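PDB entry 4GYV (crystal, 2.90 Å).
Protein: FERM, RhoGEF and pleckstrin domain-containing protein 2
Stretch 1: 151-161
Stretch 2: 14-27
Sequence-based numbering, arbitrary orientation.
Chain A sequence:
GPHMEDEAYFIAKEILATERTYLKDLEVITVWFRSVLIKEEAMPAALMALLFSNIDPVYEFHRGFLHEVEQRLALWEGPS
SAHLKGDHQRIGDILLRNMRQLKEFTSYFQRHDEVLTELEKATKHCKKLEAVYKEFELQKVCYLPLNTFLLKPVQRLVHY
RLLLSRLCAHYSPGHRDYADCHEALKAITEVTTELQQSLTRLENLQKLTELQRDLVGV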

ATOM      1  N   LEU A 151     -17.576  12.371  -7.374  1.00 57.24           N
ATOM      2  CA  LEU A 151     -18.078  13.243  -6.313  1.00 53.91           C
ATOM      3  C   LEU A 151     -17.035  13.463  -5.210  1.00 58.14           C
ATOM      4  O   LEU A 151     -17.266  14.248  -4.303  1.00 56.22           O
ATOM      5  CB  LEU A 151     -19.340  12.656  -5.681  1.00 49.87           C
ATOM      6  CG  LEU A 151     -20.495  12.331  -6.615  1.00 59.08           C
ATOM      7  CD1 LEU A 151     -21.462  11.375  -5.956  1.00 63.57           C
ATOM      8  CD2 LEU A 151     -21.185  13.598  -6.985  1.00 54.28           C
ATOM      9  N   LYS A 152     -15.909  12.752  -5.268  1.00 51.38           N
ATOM     10  CA  LYS A 152     -14.936  12.815  -4.177  1.00 43.76           C
ATOM     11  C   LYS A 152     -14.128  14.117  -4.114  1.00 48.29           C
ATOM     12  O   LYS A 152     -13.998  14.689  -3.037  1.00 48.69           O
ATOM     13  CB  LYS A 152     -14.044  11.560  -4.126  1.00 32.37           C
ATOM     14  CG  LYS A 152     -14.871  10.304  -3.943  1.00 44.09           C
ATOM     15  CD  LYS A 152     -14.117   9.070  -3.438  1.00 33.83           C
ATOM     16  CE  LYS A 152     -15.109   8.144  -2.686  1.00 54.09           C
ATOM     17  NZ  LYS A 152     -14.436   7.077  -1.872  1.00 69.52           N
ATOM     18  N   PRO A 153     -13.609  14.608  -5.257  1.00 53.34           N
ATOM     19  CA  PRO A 153     -12.843  15.862  -5.206  1.00 52.66           C
ATOM     20  C   PRO A 153     -13.552  17.019  -4.477  1.00 58.50           C
ATOM     21  O   PRO A 153     -12.995  17.556  -3.518  1.00 60.77           O
ATOM     22  CB  PRO A 153     -12.644  16.198  -6.688  1.00 50.36           C
ATOM     23  CG  PRO A 153     -12.598  14.878  -7.347  1.00 48.67           C
ATOM     24  CD  PRO A 153     -13.631  14.052  -6.626  1.00 48.60           C
ATOM     25  N   VAL A 154     -14.752  17.397  -4.904  1.00 52.92           N
ATOM     26  CA  VAL A 154     -15.432  18.501  -4.234  1.00 46.93           C
ATOM     27  C   VAL A 154     -15.760  18.157  -2.775  1.00 51.51           C
ATOM     28  O   VAL A 154     -15.617  18.975  -1.877  1.00 54.41           O
ATOM     29  CB  VAL A 154     -16.669  18.982  -5.013  1.00 48.49           C
ATOM     30  CG1 VAL A 154     -17.398  20.050  -4.241  1.00 57.09           C
ATOM     31  CG2 VAL A 154     -16.243  19.544  -6.344  1.00 50.28           C
ATOM     32  N   GLN A 155     -16.163  16.925  -2.530  1.00 53.41           N
ATOM     33  CA  GLN A 155     -16.321  16.465  -1.165  1.00 47.90           C
ATOM     34  C   GLN A 155     -15.039  16.626  -0.331  1.00 49.00           C
ATOM     35  O   GLN A 155     -15.114  16.925   0.852  1.00 53.38           O
ATOM     36  CB  GLN A 155     -16.803  15.025  -1.159  1.00 50.79           C
ATOM     37  CG  GLN A 155     -16.957  14.432   0.216  1.00 62.73           C
ATOM     38  CD  GLN A 155     -17.437  12.990   0.176  1.00 73.23           C
ATOM     39  OE1 GLN A 155     -17.257  12.280  -0.821  1.00 78.51           O
ATOM     40  NE2 GLN A 155     -18.054  12.551   1.264  1.00 78.96           N
ATOM     41  N   ARG A 156     -13.867  16.456  -0.950  1.00 44.36           N
ATOM     42  CA  ARG A 156     -12.593  16.598  -0.230  1.00 36.20           C
ATOM     43  C   ARG A 156     -12.413  18.031   0.225  1.00 48.82           C
ATOM     44  O   ARG A 156     -11.904  18.284   1.316  1.00 52.65           O
ATOM     45  CB  ARG A 156     -11.403  16.168  -1.084  1.00 32.24           C
ATOM     46  CG  ARG A 156     -10.074  16.164  -0.385  1.00 31.66           C
ATOM     47  CD  ARG A 156     -10.009  15.109   0.705  1.00 43.23           C
ATOM     48  NE  ARG A 156      -8.732  15.154   1.431  1.00 48.31           N
ATOM     49  CZ  ARG A 156      -8.564  14.779   2.698  1.00 48.42           C
ATOM     50  NH1 ARG A 156      -9.587  14.331   3.405  1.00 46.35           N
ATOM     51  NH2 ARG A 156      -7.372  14.857   3.263  1.00 48.42           N
ATOM     52  N   LEU A 157     -12.840  18.976  -0.607  1.00 47.28           N
ATOM     53  CA  LEU A 157     -12.696  20.376  -0.252  1.00 52.62           C
ATOM     54  C   LEU A 157     -13.549  20.722   0.967  1.00 56.94           C
ATOM     55  O   LEU A 157     -13.136  21.488   1.821  1.00 64.13           O
ATOM     56  CB  LEU A 157     -13.035  21.276  -1.434  1.00 48.96           C
ATOM     57  CG  LEU A 157     -12.218  20.943  -2.676  1.00 53.54           C
ATOM     58  CD1 LEU A 157     -12.520  21.961  -3.722  1.00 60.78           C
ATOM     59  CD2 LEU A 157     -10.739  20.954  -2.380  1.00 51.57           C
ATOM     60  N   VAL A 158     -14.730  20.130   1.050  1.00 56.63           N
ATOM     61  CA  VAL A 158     -15.614  20.345   2.179  1.00 56.59           C
ATOM     62  C   VAL A 158     -14.967  19.802   3.436  1.00 56.99           C
ATOM     63  O   VAL A 158     -14.965  20.448   4.478  1.00 64.52           O
ATOM     64  CB  VAL A 158     -16.937  19.624   1.955  1.00 56.22           C
ATOM     65  CG1 VAL A 158     -17.727  19.542   3.246  1.00 58.01           C
ATOM     66  CG2 VAL A 158     -17.719  20.330   0.884  1.00 56.10           C
ATOM     67  N   HIS A 159     -14.416  18.603   3.320  1.00 49.32           N
ATOM     68  CA  HIS A 159     -13.652  17.998   4.391  1.00 45.37           C
ATOM     69  C   HIS A 159     -12.553  18.921   4.891  1.00 53.67           C
ATOM     70  O   HIS A 159     -12.379  19.048   6.094  1.00 60.33           O
ATOM     71  CB  HIS A 159     -13.051  16.672   3.932  1.00 45.60           C
ATOM     72  CG  HIS A 159     -12.802  15.708   5.052  1.00 51.81           C
ATOM     73  ND1 HIS A 159     -12.423  14.401   4.845  1.00 56.42           N
ATOM     74  CD2 HIS A 159     -12.874  15.866   6.392  1.00 51.71           C
ATOM     75  CE1 HIS A 159     -12.282  13.793   6.010  1.00 50.16           C
ATOM     76  NE2 HIS A 159     -12.556  14.660   6.965  1.00 52.27           N
ATOM     77  N   TYR A 160     -11.818  19.561   3.976  1.00 49.17           N
ATOM     78  CA  TYR A 160     -10.781  20.524   4.358  1.00 45.70           C
ATOM     79  C   TYR A 160     -11.361  21.640   5.238  1.00 54.19           C
ATOM     80  O   TYR A 160     -10.775  21.997   6.268  1.00 57.97           O
ATOM     81  CB  TYR A 160     -10.107  21.158   3.140  1.00 41.11           C
ATOM     82  CG  TYR A 160      -9.147  20.267   2.359  1.00 51.10           C
ATOM     83  CD1 TYR A 160      -8.679  19.052   2.877  1.00 48.56           C
ATOM     84  CD2 TYR A 160      -8.700  20.648   1.093  1.00 52.28           C
ATOM     85  CE1 TYR A 160      -7.794  18.241   2.140  1.00 43.71           C
ATOM     86  CE2 TYR A 160      -7.821  19.853   0.360  1.00 48.10           C
ATOM     87  CZ  TYR A 160      -7.375  18.660   0.886  1.00 50.26           C
ATOM     88  OH  TYR A 160      -6.513  17.896   0.138  1.00 51.83           O
ATOM     89  N   ARG A 161     -12.508  22.190   4.835  1.00 50.31           N
ATOM     90  CA  ARG A 161     -13.119  23.289   5.577  1.00 53.45           C
ATOM     91  C   ARG A 161     -13.433  22.804   6.984  1.00 55.16           C
ATOM     92  O   ARG A 161     -13.322  23.550   7.949  1.00 56.73           O
ATOM     93  CB  ARG A 161     -14.394  23.797   4.890  1.00 52.92           C
ATOM     94  CG  ARG A 161     -14.942  25.140   5.428  1.00 60.82           C
ATOM     95  CD  ARG A 161     -16.475  25.163   5.578  1.00 77.65           C
ATOM     96  NE  ARG A 161     -17.212  24.950   4.322  1.00 87.03           N
ATOM     97  CZ  ARG A 161     -18.156  24.018   4.144  1.00 84.64           C
ATOM     98  NH1 ARG A 161     -18.484  23.197   5.139  1.00 93.48           N
ATOM     99  NH2 ARG A 161     -18.776  23.898   2.970  1.00 68.21           N
TER
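Stretch 2 14-27: EILATERTYLKDLE

Stretch 2 is helical throughout, from Glu14 to Glu27, and runs nearly antiparallel to the helix of stretch 1: the N-to-C directions differ by 168° and the axes approach to 11.1 Å. In register, Tyr22 CA lies 7.6 Å from Lys152 CA and Ile15 CA 8.1 Å from Tyr160 CA. Across this spacing the contact is made largely by long side chains, those of Arg156, Lys152 and Tyr22 among them, and it buries 482 Å² in all.

Two salt bridges join the helices. In one, Arg156 reaches Glu19, both NH2 (2.6 Å) and NE (2.9 Å) donating to Glu19 OE1, which lies near the guanidinium plane. Glu19 OE1 also accepts a hydrogen bond from Tyr160 OH at 2.7 Å. Nearer the start of the stretch 1 helix, Lys152 NZ bridges to Asp25 OD2 at 3.1 Å.

Further hydrogen bonds come from Arg156: NH1 donates to Thr18 OG1 (2.9 Å), while Thr18 OG1 in turn donates to Glu14 O (2.7 Å) within its own helix. Arg156 NH2 adds a weak bond to Ile15 O (3.2 Å).

Packing centres on the Tyr22 ring, which lies under the aliphatic part of Arg156, whose CG sits 3.9 Å from the ring centroid of Tyr22, almost along its normal, in a CH-pi contact. Pro153 CD approaches Tyr22 CE1 at 4.3 Å, and Pro153 CG meets Leu26 CD2 at 4.1 Å.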

ATOM      1  N   GLU A  14      -5.089  13.000  10.919  1.00 49.76           N
ATOM      2  CA  GLU A  14      -6.338  12.733  10.213  1.00 47.30           C
ATOM      3  C   GLU A  14      -6.292  13.324   8.791  1.00 56.27           C
ATOM      4  O   GLU A  14      -6.745  12.698   7.833  1.00 48.53           O
ATOM      5  CB  GLU A  14      -7.554  13.265  11.004  1.00 42.76           C
ATOM      6  CG  GLU A  14      -7.947  12.446  12.266  1.00 40.69           C
ATOM      7  CD  GLU A  14      -8.875  13.207  13.256  1.00 67.70           C
ATOM      8  OE1 GLU A  14      -9.322  14.331  12.922  1.00 68.06           O
ATOM      9  OE2 GLU A  14      -9.175  12.680  14.366  1.00 61.43           O
ATOM     10  N   ILE A  15      -5.734  14.526   8.650  1.00 52.61           N
ATOM     11  CA  ILE A  15      -5.571  15.132   7.332  1.00 44.61           C
ATOM     12  C   ILE A  15      -4.701  14.254   6.437  1.00 47.86           C
ATOM     13  O   ILE A  15      -5.041  13.958   5.295  1.00 50.64           O
ATOM     14  CB  ILE A  15      -4.941  16.519   7.441  1.00 44.33           C
ATOM     15  CG1 ILE A  15      -5.916  17.510   8.077  1.00 46.79           C
ATOM     16  CG2 ILE A  15      -4.536  17.077   6.070  1.00 38.30           C
ATOM     17  CD1 ILE A  15      -5.236  18.842   8.343  1.00 50.78           C
ATOM     18  N   LEU A  16      -3.579  13.819   6.974  1.00 48.47           N
ATOM     19  CA  LEU A  16      -2.656  12.990   6.227  1.00 45.36           C
ATOM     20  C   LEU A  16      -3.265  11.660   5.818  1.00 45.05           C
ATOM     21  O   LEU A  16      -3.285  11.317   4.648  1.00 46.43           O
ATOM     22  CB  LEU A  16      -1.425  12.726   7.072  1.00 46.68           C
ATOM     23  CG  LEU A  16      -0.415  11.837   6.369  1.00 46.36           C
ATOM     24  CD1 LEU A  16       0.018  12.564   5.148  1.00 53.85           C
ATOM     25  CD2 LEU A  16       0.772  11.582   7.242  1.00 35.18           C
ATOM     26  N   ALA A  17      -3.747  10.901   6.788  1.00 44.50           N
ATOM     27  CA  ALA A  17      -4.280   9.582   6.488  1.00 41.88           C
ATOM     28  C   ALA A  17      -5.406   9.662   5.474  1.00 51.90           C
ATOM     29  O   ALA A  17      -5.486   8.839   4.567  1.00 59.37           O
ATOM     30  CB  ALA A  17      -4.757   8.887   7.750  1.00 37.02           C
ATOM     31  N   THR A  18      -6.274  10.651   5.618  1.00 44.85           N
ATOM     32  CA  THR A  18      -7.370  10.775   4.680  1.00 45.75           C
ATOM     33  C   THR A  18      -6.931  11.281   3.305  1.00 48.33           C
ATOM     34  O   THR A  18      -7.554  10.957   2.305  1.00 57.67           O
ATOM     35  CB  THR A  18      -8.546  11.619   5.242  1.00 32.14           C
ATOM     36  OG1 THR A  18      -8.123  12.963   5.493  1.00 39.29           O
ATOM     37  CG2 THR A  18      -9.085  10.989   6.496  1.00 37.78           C
ATOM     38  N   GLU A  19      -5.862  12.062   3.249  1.00 47.08           N
ATOM     39  CA  GLU A  19      -5.319  12.494   1.957  1.00 48.85           C
ATOM     40  C   GLU A  19      -4.780  11.320   1.118  1.00 50.10           C
ATOM     41  O   GLU A  19      -5.067  11.240  -0.081  1.00 42.78           O
ATOM     42  CB  GLU A  19      -4.215  13.542   2.129  1.00 38.73           C
ATOM     43  CG  GLU A  19      -3.854  14.250   0.835  1.00 40.82           C
ATOM     44  CD  GLU A  19      -4.915  15.294   0.413  1.00 52.28           C
ATOM     45  OE1 GLU A  19      -5.904  15.509   1.156  1.00 54.75           O
ATOM     46  OE2 GLU A  19      -4.757  15.907  -0.666  1.00 48.04           O
ATOM     47  N   ARG A  20      -4.001  10.436   1.757  1.00 44.42           N
ATOM     48  CA  ARG A  20      -3.442   9.250   1.112  1.00 48.59           C
ATOM     49  C   ARG A  20      -4.545   8.405   0.460  1.00 51.65           C
ATOM     50  O   ARG A  20      -4.421   8.015  -0.697  1.00 57.40           O
ATOM     51  CB  ARG A  20      -2.633   8.405   2.104  1.00 57.31           C
ATOM     52  CG  ARG A  20      -1.123   8.354   1.859  1.00 76.73           C
ATOM     53  CD  ARG A  20      -0.403   7.272   2.688  1.00 95.08           C
ATOM     54  NE  ARG A  20       0.558   7.819   3.664  1.00116.77           N
ATOM     55  CZ  ARG A  20       0.379   7.849   4.991  1.00126.37           C
ATOM     56  NH1 ARG A  20      -0.736   7.366   5.532  1.00133.53           N
ATOM     57  NH2 ARG A  20       1.320   8.361   5.783  1.00118.83           N
ATOM     58  N   THR A  21      -5.628   8.147   1.193  1.00 44.52           N
ATOM     59  CA  THR A  21      -6.742   7.373   0.669  1.00 47.19           C
ATOM     60  C   THR A  21      -7.428   8.061  -0.506  1.00 53.58           C
ATOM     61  O   THR A  21      -7.788   7.420  -1.487  1.00 55.25           O
ATOM     62  CB  THR A  21      -7.824   7.164   1.723  1.00 48.98           C
ATOM     63  OG1 THR A  21      -7.270   6.477   2.828  1.00 49.74           O
ATOM     64  CG2 THR A  21      -8.959   6.313   1.159  1.00 61.94           C
ATOM     65  N   TYR A  22      -7.650   9.362  -0.391  1.00 50.13           N
ATOM     66  CA  TYR A  22      -8.420  10.070  -1.402  1.00 46.73           C
ATOM     67  C   TYR A  22      -7.636  10.012  -2.696  1.00 53.96           C
ATOM     68  O   TYR A  22      -8.216   9.888  -3.777  1.00 60.64           O
ATOM     69  CB  TYR A  22      -8.722  11.503  -0.950  1.00 35.85           C
ATOM     70  CG  TYR A  22      -9.015  12.500  -2.037  1.00 37.22           C
ATOM     71  CD1 TYR A  22     -10.233  12.514  -2.681  1.00 43.10           C
ATOM     72  CD2 TYR A  22      -8.076  13.449  -2.399  1.00 43.57           C
ATOM     73  CE1 TYR A  22     -10.498  13.438  -3.679  1.00 52.59           C
ATOM     74  CE2 TYR A  22      -8.327  14.372  -3.389  1.00 43.42           C
ATOM     75  CZ  TYR A  22      -9.537  14.360  -4.026  1.00 54.98           C
ATOM     76  OH  TYR A  22      -9.795  15.287  -5.001  1.00 70.25           O
ATOM     77  N   LEU A  23      -6.311  10.047  -2.570  1.00 46.19           N
ATOM     78  CA  LEU A  23      -5.418   9.948  -3.721  1.00 40.87           C
ATOM     79  C   LEU A  23      -5.524   8.605  -4.427  1.00 50.30           C
ATOM     80  O   LEU A  23      -5.708   8.555  -5.646  1.00 60.98           O
ATOM     81  CB  LEU A  23      -3.981  10.280  -3.323  1.00 35.34           C
ATOM     82  CG  LEU A  23      -3.798  11.799  -3.354  1.00 44.73           C
ATOM     83  CD1 LEU A  23      -2.628  12.232  -2.552  1.00 44.93           C
ATOM     84  CD2 LEU A  23      -3.671  12.314  -4.771  1.00 46.91           C
ATOM     85  N   LYS A  24      -5.429   7.520  -3.665  1.00 49.96           N
ATOM     86  CA  LYS A  24      -5.659   6.190  -4.195  1.00 42.83           C
ATOM     87  C   LYS A  24      -7.043   6.104  -4.890  1.00 54.21           C
ATOM     88  O   LYS A  24      -7.203   5.383  -5.870  1.00 58.39           O
ATOM     89  CB  LYS A  24      -5.544   5.155  -3.077  1.00 47.41           C
ATOM     90  CG  LYS A  24      -4.122   4.784  -2.665  1.00 68.77           C
ATOM     91  CD  LYS A  24      -3.817   3.296  -2.969  1.00 94.55           C
ATOM     92  CE  LYS A  24      -2.303   3.005  -3.082  1.00111.32           C
ATOM     93  NZ  LYS A  24      -1.569   3.091  -1.773  1.00115.25           N
ATOM     94  N   ASP A  25      -8.033   6.842  -4.387  1.00 49.01           N
ATOM     95  CA  ASP A  25      -9.367   6.850  -4.987  1.00 48.04           C
ATOM     96  C   ASP A  25      -9.338   7.547  -6.346  1.00 48.95           C
ATOM     97  O   ASP A  25      -9.894   7.038  -7.319  1.00 50.78           O
ATOM     98  CB  ASP A  25     -10.412   7.483  -4.051  1.00 43.64           C
ATOM     99  CG  ASP A  25     -10.827   6.551  -2.912  1.00 62.19           C
ATOM    100  OD1 ASP A  25     -10.621   5.320  -3.056  1.00 67.24           O
ATOM    101  OD2 ASP A  25     -11.367   7.044  -1.883  1.00 65.02           O
ATOM    102  N   LEU A  26      -8.671   8.693  -6.424  1.00 38.86           N
ATOM    103  CA  LEU A  26      -8.445   9.329  -7.707  1.00 43.53           C
ATOM    104  C   LEU A  26      -7.736   8.401  -8.702  1.00 52.46           C
ATOM    105  O   LEU A  26      -8.020   8.428  -9.901  1.00 56.48           O
ATOM    106  CB  LEU A  26      -7.619  10.597  -7.543  1.00 41.32           C
ATOM    107  CG  LEU A  26      -8.289  11.752  -6.813  1.00 46.09           C
ATOM    108  CD1 LEU A  26      -7.427  13.009  -6.974  1.00 43.59           C
ATOM    109  CD2 LEU A  26      -9.746  11.964  -7.297  1.00 39.90           C
ATOM    110  N   GLU A  27      -6.807   7.581  -8.220  1.00 43.61           N
ATOM    111  CA  GLU A  27      -6.101   6.686  -9.143  1.00 47.66           C
ATOM    112  C   GLU A  27      -7.025   5.670  -9.843  1.00 46.97           C
ATOM    113  O   GLU A  27      -6.701   5.195 -10.924  1.00 54.83           O
ATOM    114  CB  GLU A  27      -4.888   6.023  -8.479  1.00 41.66           C
ATOM    115  CG  GLU A  27      -3.883   7.053  -8.004  1.00 42.32           C
ATOM    116  CD  GLU A  27      -2.589   6.481  -7.444  1.00 55.60           C
ATOM    117  OE1 GLU A  27      -2.508   5.279  -7.073  1.00 60.93           O
ATOM    118  OE2 GLU A  27      -1.641   7.286  -7.374  1.00 61.12           O
TER